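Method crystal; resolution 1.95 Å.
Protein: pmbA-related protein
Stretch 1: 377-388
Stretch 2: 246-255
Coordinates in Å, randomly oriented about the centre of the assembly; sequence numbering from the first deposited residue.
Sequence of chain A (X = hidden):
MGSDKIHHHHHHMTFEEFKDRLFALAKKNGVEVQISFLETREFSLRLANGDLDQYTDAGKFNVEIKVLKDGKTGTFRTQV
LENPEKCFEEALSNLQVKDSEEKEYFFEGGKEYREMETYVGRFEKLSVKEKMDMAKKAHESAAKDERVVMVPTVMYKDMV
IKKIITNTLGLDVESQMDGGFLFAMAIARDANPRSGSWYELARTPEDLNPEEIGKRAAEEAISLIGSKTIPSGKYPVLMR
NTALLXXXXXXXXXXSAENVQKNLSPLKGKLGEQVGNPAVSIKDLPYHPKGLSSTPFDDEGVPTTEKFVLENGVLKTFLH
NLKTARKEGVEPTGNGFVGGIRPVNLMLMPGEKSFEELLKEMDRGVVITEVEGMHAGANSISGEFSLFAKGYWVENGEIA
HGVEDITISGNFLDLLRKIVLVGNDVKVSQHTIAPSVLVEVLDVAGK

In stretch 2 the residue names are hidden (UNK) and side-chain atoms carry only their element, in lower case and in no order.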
# COMPACT_ATOMS: atom_id res chain seq x y z
N GLY A 377 10.59 -9.62 6.54
CA GLY A 377 11.77 -10.46 6.77
C GLY A 377 13.13 -9.84 6.53
O GLY A 377 14.14 -10.45 6.91
N ALA A 378 13.18 -8.64 5.95
CA ALA A 378 14.44 -8.00 5.57
C ALA A 378 14.67 -6.67 6.31
O ALA A 378 13.88 -5.79 6.13
CB ALA A 378 14.46 -7.78 4.09
N ASN A 379 15.71 -6.56 7.14
CA ASN A 379 15.99 -5.34 7.88
C ASN A 379 17.18 -4.58 7.32
O ASN A 379 18.33 -4.95 7.56
CB ASN A 379 16.22 -5.62 9.38
CG ASN A 379 16.29 -4.35 10.22
OD1 ASN A 379 16.96 -3.39 9.85
ND2 ASN A 379 15.60 -4.34 11.37
N SER A 380 16.90 -3.50 6.60
CA SER A 380 17.92 -2.69 5.97
C SER A 380 18.70 -1.83 6.97
O SER A 380 19.78 -1.30 6.64
CB SER A 380 17.31 -1.85 4.86
OG SER A 380 16.76 -2.70 3.85
N ILE A 381 18.20 -1.70 8.19
CA ILE A 381 18.97 -0.95 9.18
C ILE A 381 20.09 -1.83 9.71
O ILE A 381 21.21 -1.38 9.86
CB ILE A 381 18.12 -0.39 10.33
CG1 ILE A 381 16.96 0.45 9.79
CG2 ILE A 381 18.99 0.49 11.27
CD1 ILE A 381 15.90 0.74 10.85
N SER A 382 19.79 -3.08 10.02
CA SER A 382 20.81 -4.00 10.56
C SER A 382 21.52 -4.77 9.46
O SER A 382 22.64 -5.23 9.65
CB SER A 382 20.16 -5.03 11.47
OG SER A 382 19.11 -5.68 10.78
N GLY A 383 20.83 -4.96 8.35
CA GLY A 383 21.26 -5.87 7.28
C GLY A 383 20.70 -7.28 7.42
O GLY A 383 20.81 -8.11 6.49
N GLU A 384 20.08 -7.57 8.57
CA GLU A 384 19.62 -8.91 8.86
C GLU A 384 18.39 -9.25 8.05
O GLU A 384 17.52 -8.39 7.82
CB GLU A 384 19.30 -9.07 10.35
CG GLU A 384 20.47 -8.92 11.27
CD GLU A 384 21.52 -9.97 11.04
OE1 GLU A 384 21.17 -11.17 10.97
OE2 GLU A 384 22.70 -9.58 10.95
N PHE A 385 18.35 -10.50 7.59
CA PHE A 385 17.21 -11.05 6.89
C PHE A 385 16.97 -12.46 7.40
O PHE A 385 17.90 -13.11 7.88
CB PHE A 385 17.37 -11.01 5.34
CG PHE A 385 18.49 -11.92 4.79
CD1 PHE A 385 18.24 -13.27 4.52
CD2 PHE A 385 19.75 -11.42 4.54
CE1 PHE A 385 19.23 -14.09 4.03
CE2 PHE A 385 20.76 -12.24 4.05
CZ PHE A 385 20.50 -13.57 3.80
N SER A 386 15.71 -12.87 7.31
CA SER A 386 15.23 -14.22 7.58
C SER A 386 13.99 -14.44 6.70
O SER A 386 12.94 -13.81 6.89
CB SER A 386 14.84 -14.40 9.03
OG SER A 386 14.33 -15.70 9.22
N LEU A 387 14.11 -15.30 5.71
CA LEU A 387 13.22 -15.29 4.57
C LEU A 387 12.88 -16.70 4.19
O LEU A 387 13.77 -17.57 4.12
CB LEU A 387 13.90 -14.60 3.37
CG LEU A 387 14.23 -13.10 3.48
CD1 LEU A 387 15.13 -12.69 2.34
CD2 LEU A 387 12.96 -12.23 3.53
N PHE A 388 11.60 -16.94 3.93
CA PHE A 388 11.18 -18.17 3.30
C PHE A 388 11.76 -18.21 1.90
O PHE A 388 11.95 -17.17 1.27
CB PHE A 388 9.67 -18.26 3.22
CG PHE A 388 8.99 -18.32 4.54
CD1 PHE A 388 8.67 -17.16 5.23
CD2 PHE A 388 8.63 -19.53 5.09
CE1 PHE A 388 8.02 -17.22 6.45
CE2 PHE A 388 7.98 -19.58 6.29
CZ PHE A 388 7.68 -18.42 6.97
N UNK A 246 15.36 -9.75 -6.02
CA UNK A 246 14.54 -9.28 -4.87
C UNK A 246 15.38 -8.94 -3.63
O UNK A 246 15.17 -7.89 -2.97
c UNK A 246 13.50 -10.30 -4.46
c UNK A 246 12.47 -10.58 -5.54
o UNK A 246 11.88 -11.68 -5.48
o UNK A 246 12.28 -9.73 -6.45
N UNK A 247 16.33 -9.81 -3.32
CA UNK A 247 17.12 -9.65 -2.13
C UNK A 247 17.91 -8.36 -2.15
O UNK A 247 17.98 -7.66 -1.13
c UNK A 247 17.76 -10.95 0.60
c UNK A 247 18.75 -10.89 -0.55
c UNK A 247 19.67 -12.06 -0.47
c UNK A 247 18.04 -10.87 -1.92
N UNK A 248 18.46 -8.02 -3.33
CA UNK A 248 19.26 -6.82 -3.53
C UNK A 248 18.52 -5.54 -3.17
O UNK A 248 19.13 -4.50 -2.97
s UNK A 248 20.80 -7.25 -7.30
c UNK A 248 20.77 -7.43 -5.50
c UNK A 248 19.63 -6.64 -5.02
c UNK A 248 21.37 -5.60 -7.62
N UNK A 249 17.20 -5.56 -3.25
CA UNK A 249 16.43 -4.39 -2.89
C UNK A 249 16.71 -3.91 -1.49
O UNK A 249 16.58 -2.71 -1.21
c UNK A 249 14.93 -4.67 -3.04
c UNK A 249 13.42 -4.35 -4.98
c UNK A 249 14.66 -4.98 -4.52
o UNK A 249 13.53 -3.27 -5.62
o UNK A 249 12.36 -4.93 -4.67
N UNK A 250 17.10 -4.82 -0.59
CA UNK A 250 17.41 -4.40 0.78
C UNK A 250 18.72 -3.60 0.89
O UNK A 250 19.02 -3.00 1.92
c UNK A 250 18.44 -6.88 4.62
c UNK A 250 18.66 -6.42 1.83
s UNK A 250 18.41 -7.75 3.04
c UNK A 250 17.36 -5.60 1.71
N UNK A 251 19.48 -3.55 -0.20
CA UNK A 251 20.69 -2.75 -0.25
C UNK A 251 20.36 -1.27 -0.49
O UNK A 251 21.14 -0.38 -0.18
c UNK A 251 24.87 -1.78 -2.44
c UNK A 251 25.10 -2.48 -0.18
c UNK A 251 22.99 -2.80 -1.33
c UNK A 251 25.65 -1.92 -1.32
c UNK A 251 23.56 -2.21 -2.44
c UNK A 251 23.76 -2.94 -0.19
c UNK A 251 21.57 -3.28 -1.37
N UNK A 252 19.20 -1.01 -1.05
CA UNK A 252 18.88 0.34 -1.54
C UNK A 252 18.80 1.39 -0.40
O UNK A 252 19.50 2.41 -0.48
c UNK A 252 17.04 1.72 -2.60
c UNK A 252 17.64 0.30 -2.45
c UNK A 252 18.01 -0.32 -3.81
c UNK A 252 16.79 -0.57 -4.77
N UNK A 253 18.04 1.12 0.68
CA UNK A 253 18.10 2.07 1.82
C UNK A 253 19.50 2.27 2.44
O UNK A 253 19.82 3.36 2.91
c UNK A 253 17.12 1.46 2.84
c UNK A 253 16.26 0.48 2.08
c UNK A 253 17.10 0.01 0.92
N UNK A 254 20.35 1.24 2.40
CA UNK A 254 21.72 1.32 2.97
C UNK A 254 22.61 2.33 2.29
O UNK A 254 23.50 2.94 2.92
c UNK A 254 21.59 -1.18 3.39
s UNK A 254 22.54 -2.69 3.45
c UNK A 254 22.43 -0.04 2.89
c UNK A 254 21.34 -3.74 4.27
N UNK A 255 22.40 2.50 0.99
CA UNK A 255 23.26 3.37 0.21
C UNK A 255 22.71 4.79 0.06
O UNK A 255 23.40 5.65 -0.46
c UNK A 255 22.44 2.48 -2.05
c UNK A 255 23.65 2.75 -1.17
c UNK A 255 24.57 1.56 -0.93
c UNK A 255 22.82 1.96 -3.47

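Position 246 carries two carbons, the second bearing two oxygens. This short carboxylate lies out of reach of stretch 1 and is Asp 246. At position 247 four carbons fork at the second, and one end of the fork reaches Phe 385 and Leu 387; the pattern is that of leucine. Although the CA-to-CB bond of Leu 247 points sideways, the end of the side chain comes nearer: CD1 lies over one face of the Phe 385 ring and 3.6 Å from CD1 of Leu 387.

Position 248 has an unbranched chain of two carbons, a sulfur and a terminal carbon. It is Met 248, buried but well away from stretch 1. Position 249 shows three carbons, the third carrying two oxygens, and is therefore Glu 249; its end leads away from the contact.

Position 250 repeats the thioether pattern of two carbons, sulfur and carbon, but here the CA-to-CB bond points toward stretch 1, with the sulfur near Ala 378 and Phe 385 and the last carbon among backbone carbonyls. This is Met 250. Its SD is 4.1 Å from CB of Ala 378 and 4.1 Å from CB of Phe 385, and it approaches the aromatic ring obliquely. Its CE reaches 3.3 Å from O of Gly 383 and 3.5 Å from O of Asn 379.

At position 251 one carbon leads to a six-carbon ring, and the CA-to-CB bond points away from stretch 1; this is Phe 251. Position 252 has four carbons forked at the first, with one arm two carbons long, and its CA-to-CB bond also points away; this is Ile 252. The three carbons at position 253 close a ring onto the backbone N, as only proline does, and the ring meets Ser 380: CG of Pro 253 packs 3.7 Å from OG of Ser 380. Position 254 is a third unbranched chain with sulfur before its last carbon, and it meets Ser 380 and Gly 383; it is Met 254. Its CG lies 3.7 Å from O of Ser 380, and its extended end brings CE 3.7 Å from CA of Gly 383. Position 255, four carbons forked at the first with one longer arm, is Ile 255, out of reach.

The contact centers on Met 250, whose side chain packs against a turn of stretch 1 closed by backbone hydrogen bonds from N of Gly 383 to O of Asn 379 (2.6 Å) and from N of Asn 379 to O of Glu 384 (2.7 Å). One polar link accompanies this packing: OG of Ser 380 donates a hydrogen bond to O of Met 250 at 3.0 Å. At Gly 383, the backbone angles themselves call for glycine. Beyond the turn, Phe 385 and Leu 387 extend the apolar surface to Leu 247.

Stretch 2 (246-255) DLMEMFIPMI
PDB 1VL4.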